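Putative metal binding protein (PDB 3CVG) is a putative periplasmic metal-binding protein of the periplasmic binding protein superfamily, whose true cargo remains to be established. Local coordinates at residues Q21-N26 with I74-I79; L239-R244 with E253-L258. All coordinates share one frame; numbering follows the deposited sequence.

Contact 1. Residues Q21-N26 with I74-I79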
# COMPACT_ATOMS: atom_id res chain seq x y z
N GLN A 21 -24.65 -2.26 -7.29
CA GLN A 21 -25.09 -1.99 -5.93
C GLN A 21 -23.96 -1.90 -4.91
O GLN A 21 -24.19 -2.08 -3.71
CB GLN A 21 -26.10 -3.05 -5.48
CG GLN A 21 -27.37 -3.08 -6.30
CD GLN A 21 -28.40 -4.04 -5.72
OE1 GLN A 21 -28.13 -5.22 -5.54
NE2 GLN A 21 -29.59 -3.52 -5.44
N LEU A 22 -22.75 -1.63 -5.38
CA LEU A 22 -21.59 -1.51 -4.50
C LEU A 22 -20.40 -0.91 -5.25
O LEU A 22 -19.85 -1.53 -6.16
CB LEU A 22 -21.19 -2.88 -3.93
CG LEU A 22 -19.98 -2.91 -2.98
CD1 LEU A 22 -20.20 -1.95 -1.83
CD2 LEU A 22 -19.75 -4.32 -2.46
N ARG A 23 -20.03 0.30 -4.86
CA ARG A 23 -18.91 1.01 -5.47
C ARG A 23 -17.79 1.15 -4.44
O ARG A 23 -18.00 1.67 -3.35
CB ARG A 23 -19.37 2.40 -5.93
CG ARG A 23 -20.50 2.37 -6.95
CD ARG A 23 -21.17 3.73 -7.02
NE ARG A 23 -21.79 4.06 -5.74
CZ ARG A 23 -22.13 5.29 -5.36
NH1 ARG A 23 -21.91 6.32 -6.17
NH2 ARG A 23 -22.68 5.49 -4.17
N ILE A 24 -16.60 0.68 -4.81
CA ILE A 24 -15.45 0.71 -3.92
C ILE A 24 -14.30 1.54 -4.48
O ILE A 24 -13.87 1.35 -5.62
CB ILE A 24 -14.89 -0.71 -3.67
CG1 ILE A 24 -16.03 -1.67 -3.30
CG2 ILE A 24 -13.87 -0.68 -2.55
CD1 ILE A 24 -15.60 -3.13 -3.27
N GLY A 25 -13.80 2.47 -3.67
CA GLY A 25 -12.68 3.29 -4.08
C GLY A 25 -11.43 2.76 -3.42
O GLY A 25 -11.39 2.57 -2.21
N ASN A 26 -10.40 2.49 -4.22
CA ASN A 26 -9.15 1.97 -3.68
C ASN A 26 -8.03 2.11 -4.69
O ASN A 26 -8.27 2.41 -5.85
CB ASN A 26 -9.32 0.49 -3.31
CG ASN A 26 -8.03 -0.14 -2.80
OD1 ASN A 26 -7.44 0.32 -1.81
ND2 ASN A 26 -7.57 -1.18 -3.48
N ILE A 74 -19.40 9.40 -4.43
CA ILE A 74 -19.03 8.77 -5.69
C ILE A 74 -18.89 7.26 -5.48
O ILE A 74 -19.19 6.47 -6.37
CB ILE A 74 -17.71 9.33 -6.24
CG1 ILE A 74 -17.83 10.84 -6.45
CG2 ILE A 74 -17.36 8.63 -7.55
CD1 ILE A 74 -18.95 11.26 -7.38
N VAL A 75 -18.43 6.88 -4.29
CA VAL A 75 -18.28 5.47 -3.94
C VAL A 75 -19.01 5.21 -2.63
O VAL A 75 -19.35 6.15 -1.90
CB VAL A 75 -16.80 5.07 -3.79
CG1 VAL A 75 -16.07 5.28 -5.11
CG2 VAL A 75 -16.15 5.88 -2.67
N ASP A 76 -19.26 3.94 -2.33
CA ASP A 76 -19.97 3.57 -1.11
C ASP A 76 -18.99 3.21 0.01
O ASP A 76 -19.24 3.49 1.19
CB ASP A 76 -20.88 2.38 -1.39
CG ASP A 76 -21.83 2.64 -2.53
OD1 ASP A 76 -22.70 3.53 -2.38
OD2 ASP A 76 -21.71 1.97 -3.58
N VAL A 77 -17.89 2.58 -0.37
CA VAL A 77 -16.87 2.19 0.59
C VAL A 77 -15.50 2.51 0.02
O VAL A 77 -15.36 2.80 -1.17
CB VAL A 77 -16.94 0.69 0.91
CG1 VAL A 77 -18.20 0.38 1.70
CG2 VAL A 77 -16.92 -0.12 -0.38
N GLY A 78 -14.49 2.46 0.88
CA GLY A 78 -13.15 2.73 0.43
C GLY A 78 -12.14 2.00 1.28
O GLY A 78 -12.24 1.99 2.51
N ILE A 79 -11.18 1.35 0.63
CA ILE A 79 -10.14 0.66 1.36
C ILE A 79 -9.00 1.67 1.36
O ILE A 79 -8.48 2.05 0.31
CB ILE A 79 -9.71 -0.64 0.66
CG1 ILE A 79 -10.91 -1.59 0.58
CG2 ILE A 79 -8.57 -1.30 1.43
CD1 ILE A 79 -10.59 -2.93 -0.05
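Parallel β pairing in one α/β lobe of a periplasmic-binding-protein fold joins Q21-N26 to the strand at the end of I74-I79, a compact example of bumps meeting hollows. The main bump is V77 CG2, which occupies the crowded rotamer position between its own backbone N and carbonyl carbon. It drops into the notch between L22 and I24, 4.0 Å from L22 CD1 and only 3.4 Å from I24 CG1, tighter than normal van der Waals contact. I24 and V77 lie side by side, both pointing to the face that also meets F254 and A251 of helix 248-259. On the other face the relief reverses: G25 has no side chain, and V75 CG1 packs against its bare backbone, 3.9 Å from G25 N. Past V77 the ladder is regular, with G25 N donating to V77 O and I79 N to G25 O. Before it, R23 O receives two N-H groups, from D76 N at 2.8 Å and from V77 N at 3.1 Å. R23 carries the polar edge. Its chain bends at chi3 (-63°), setting R23 NH2 and R23 NE against D76 OD1 and D76 OD2 in a salt bridge, with the two planes 59° apart. D76 OD1 lies in the guanidinium plane at its edge, while V75 CA sits over one face; R23 NH1 donates to G73 O. Within the two segments D76 OD2 is gripped twice, besides a weak bond from N247 ND2: R23 NE comes from above the carboxylate plane at 3.0 Å, and R23 N meets the anti lone pair of D76 OD2 at 2.7 Å.

Contact 2. Residues L239-R244 with E253-L258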
# COMPACT_ATOMS: atom_id res chain seq x y z
N LEU A 239 -11.31 -0.48 5.76
CA LEU A 239 -12.45 -0.18 4.91
C LEU A 239 -13.25 0.93 5.58
O LEU A 239 -13.42 0.94 6.80
CB LEU A 239 -13.36 -1.40 4.75
CG LEU A 239 -14.60 -1.13 3.89
CD1 LEU A 239 -14.19 -1.07 2.43
CD2 LEU A 239 -15.63 -2.23 4.08
N LEU A 240 -13.73 1.87 4.77
CA LEU A 240 -14.52 2.98 5.29
C LEU A 240 -15.91 2.91 4.68
O LEU A 240 -16.06 2.76 3.47
CB LEU A 240 -13.88 4.33 4.93
CG LEU A 240 -12.54 4.69 5.59
CD1 LEU A 240 -12.04 6.02 5.04
CD2 LEU A 240 -12.72 4.77 7.10
N VAL A 241 -16.93 3.00 5.54
CA VAL A 241 -18.31 2.98 5.08
C VAL A 241 -18.78 4.43 5.02
O VAL A 241 -18.79 5.13 6.04
CB VAL A 241 -19.21 2.18 6.04
CG1 VAL A 241 -20.68 2.36 5.67
CG2 VAL A 241 -18.84 0.70 5.97
N GLY A 242 -19.14 4.88 3.83
CA GLY A 242 -19.59 6.24 3.65
C GLY A 242 -20.86 6.55 4.43
O GLY A 242 -21.78 5.74 4.45
N ALA A 243 -20.90 7.72 5.06
CA ALA A 243 -22.06 8.13 5.84
C ALA A 243 -23.24 8.47 4.94
O ALA A 243 -24.39 8.15 5.25
CB ALA A 243 -21.71 9.33 6.71
N ARG A 244 -22.95 9.12 3.81
CA ARG A 244 -23.98 9.52 2.85
C ARG A 244 -24.08 8.49 1.74
O ARG A 244 -24.79 8.69 0.76
CB ARG A 244 -23.62 10.88 2.24
CG ARG A 244 -23.17 11.94 3.24
CD ARG A 244 -24.28 12.30 4.20
NE ARG A 244 -25.45 12.83 3.49
CZ ARG A 244 -26.57 13.23 4.09
NH1 ARG A 244 -26.68 13.16 5.41
NH2 ARG A 244 -27.58 13.69 3.37
N GLU A 253 -23.21 -4.54 4.62
CA GLU A 253 -23.11 -5.98 4.39
C GLU A 253 -21.68 -6.33 3.99
O GLU A 253 -21.09 -7.27 4.53
CB GLU A 253 -24.06 -6.41 3.27
CG GLU A 253 -25.52 -6.39 3.66
CD GLU A 253 -25.87 -7.50 4.63
OE1 GLU A 253 -25.72 -8.69 4.26
OE2 GLU A 253 -26.30 -7.18 5.76
N PHE A 254 -21.14 -5.58 3.04
CA PHE A 254 -19.78 -5.83 2.58
C PHE A 254 -18.81 -5.67 3.74
O PHE A 254 -17.94 -6.52 3.95
CB PHE A 254 -19.40 -4.87 1.46
CG PHE A 254 -18.02 -5.11 0.90
CD1 PHE A 254 -17.72 -6.33 0.30
CD2 PHE A 254 -17.03 -4.15 1.01
CE1 PHE A 254 -16.44 -6.58 -0.18
CE2 PHE A 254 -15.74 -4.39 0.52
CZ PHE A 254 -15.45 -5.62 -0.07
N ALA A 255 -18.96 -4.59 4.49
CA ALA A 255 -18.08 -4.34 5.63
C ALA A 255 -18.04 -5.55 6.56
O ALA A 255 -16.97 -6.07 6.88
CB ALA A 255 -18.54 -3.09 6.38
N LYS A 256 -19.22 -5.99 7.00
CA LYS A 256 -19.34 -7.14 7.90
C LYS A 256 -18.72 -8.40 7.30
O LYS A 256 -17.99 -9.13 7.98
CB LYS A 256 -20.82 -7.41 8.21
CG LYS A 256 -21.32 -6.80 9.51
CD LYS A 256 -20.70 -7.49 10.71
CE LYS A 256 -21.40 -7.13 12.01
NZ LYS A 256 -20.89 -7.96 13.14
N TRP A 257 -19.04 -8.66 6.04
CA TRP A 257 -18.53 -9.84 5.35
C TRP A 257 -17.00 -9.82 5.25
O TRP A 257 -16.32 -10.82 5.52
CB TRP A 257 -19.12 -9.90 3.94
CG TRP A 257 -18.57 -11.02 3.12
CD1 TRP A 257 -18.99 -12.31 3.11
CD2 TRP A 257 -17.45 -10.95 2.23
NE1 TRP A 257 -18.21 -13.06 2.26
CE2 TRP A 257 -17.25 -12.25 1.71
CE3 TRP A 257 -16.60 -9.92 1.81
CZ2 TRP A 257 -16.23 -12.55 0.80
CZ3 TRP A 257 -15.58 -10.21 0.91
CH2 TRP A 257 -15.41 -11.52 0.41
N LEU A 258 -16.46 -8.67 4.86
CA LEU A 258 -15.01 -8.50 4.71
C LEU A 258 -14.18 -8.93 5.92
O LEU A 258 -13.13 -9.55 5.76
CB LEU A 258 -14.70 -7.04 4.39
CG LEU A 258 -13.22 -6.69 4.22
CD1 LEU A 258 -12.64 -7.42 3.01
CD2 LEU A 258 -13.08 -5.19 4.05
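F254 O accepts the shorter of the two helical hydrogen bonds inside these segments, a single grip, from L258 N at 2.8 Å, one turn on in the helix. No hydrogen bond crosses from strand to helix, so the contact between L239-R244 and E253-L258 rests on apolar contacts: a worked case of helix-on-sheet packing in an α/β lobe. L239 is the central side chain. Its CG lies anti to the backbone N (chi1 179°), and from there the two methyls part company. The CD2 branch comes down onto the backbone of A255, with L239 CD2 3.6 Å from A255 CA, and reaches F254 CD2 at 3.9 Å. The other branch, L239 CD1, meets F254 CE2 at 4.1 Å, and the leucine crosses the phenylalanine side chain obliquely. From the next helical turn, L258 CD2 closes against L239 CB at 3.9 Å. A255 CB touches two strand side chains at once, meeting L239 CD2 and V241 CG2, each at 3.8 Å. Measured on the short segments 239-241 and 253-258, helix and strand run at 153°, nearly antiparallel. Y100 of strand 100-111 touches L239, V241 and A255, while the helix also meets helix 34-47, where F42 makes an edge-to-face stack with F254.

In the fold
Both contacts are buried in the same lobe, their centres about 9 Å apart, and strand 77-80 connects them: it pairs in parallel with strand 20-26 in contact 1 and antiparallel with strand 234-241, which carries contact 2. G78 O and L240 N, 2.7 Å apart, probably form one of the hydrogen bonds across that seam. Their chemistry follows their place. Contact 1 lies within a sheet and combines backbone bonds, an ion pair and valine-isoleucine packing; contact 2 lies between sheet and helix and is purely apolar. Helix 248-259 serves both, since F254 touches L22 and I24 as well as L239. V77 CB also packs 3.6 Å from L239 CD1, joining the two contacts directly.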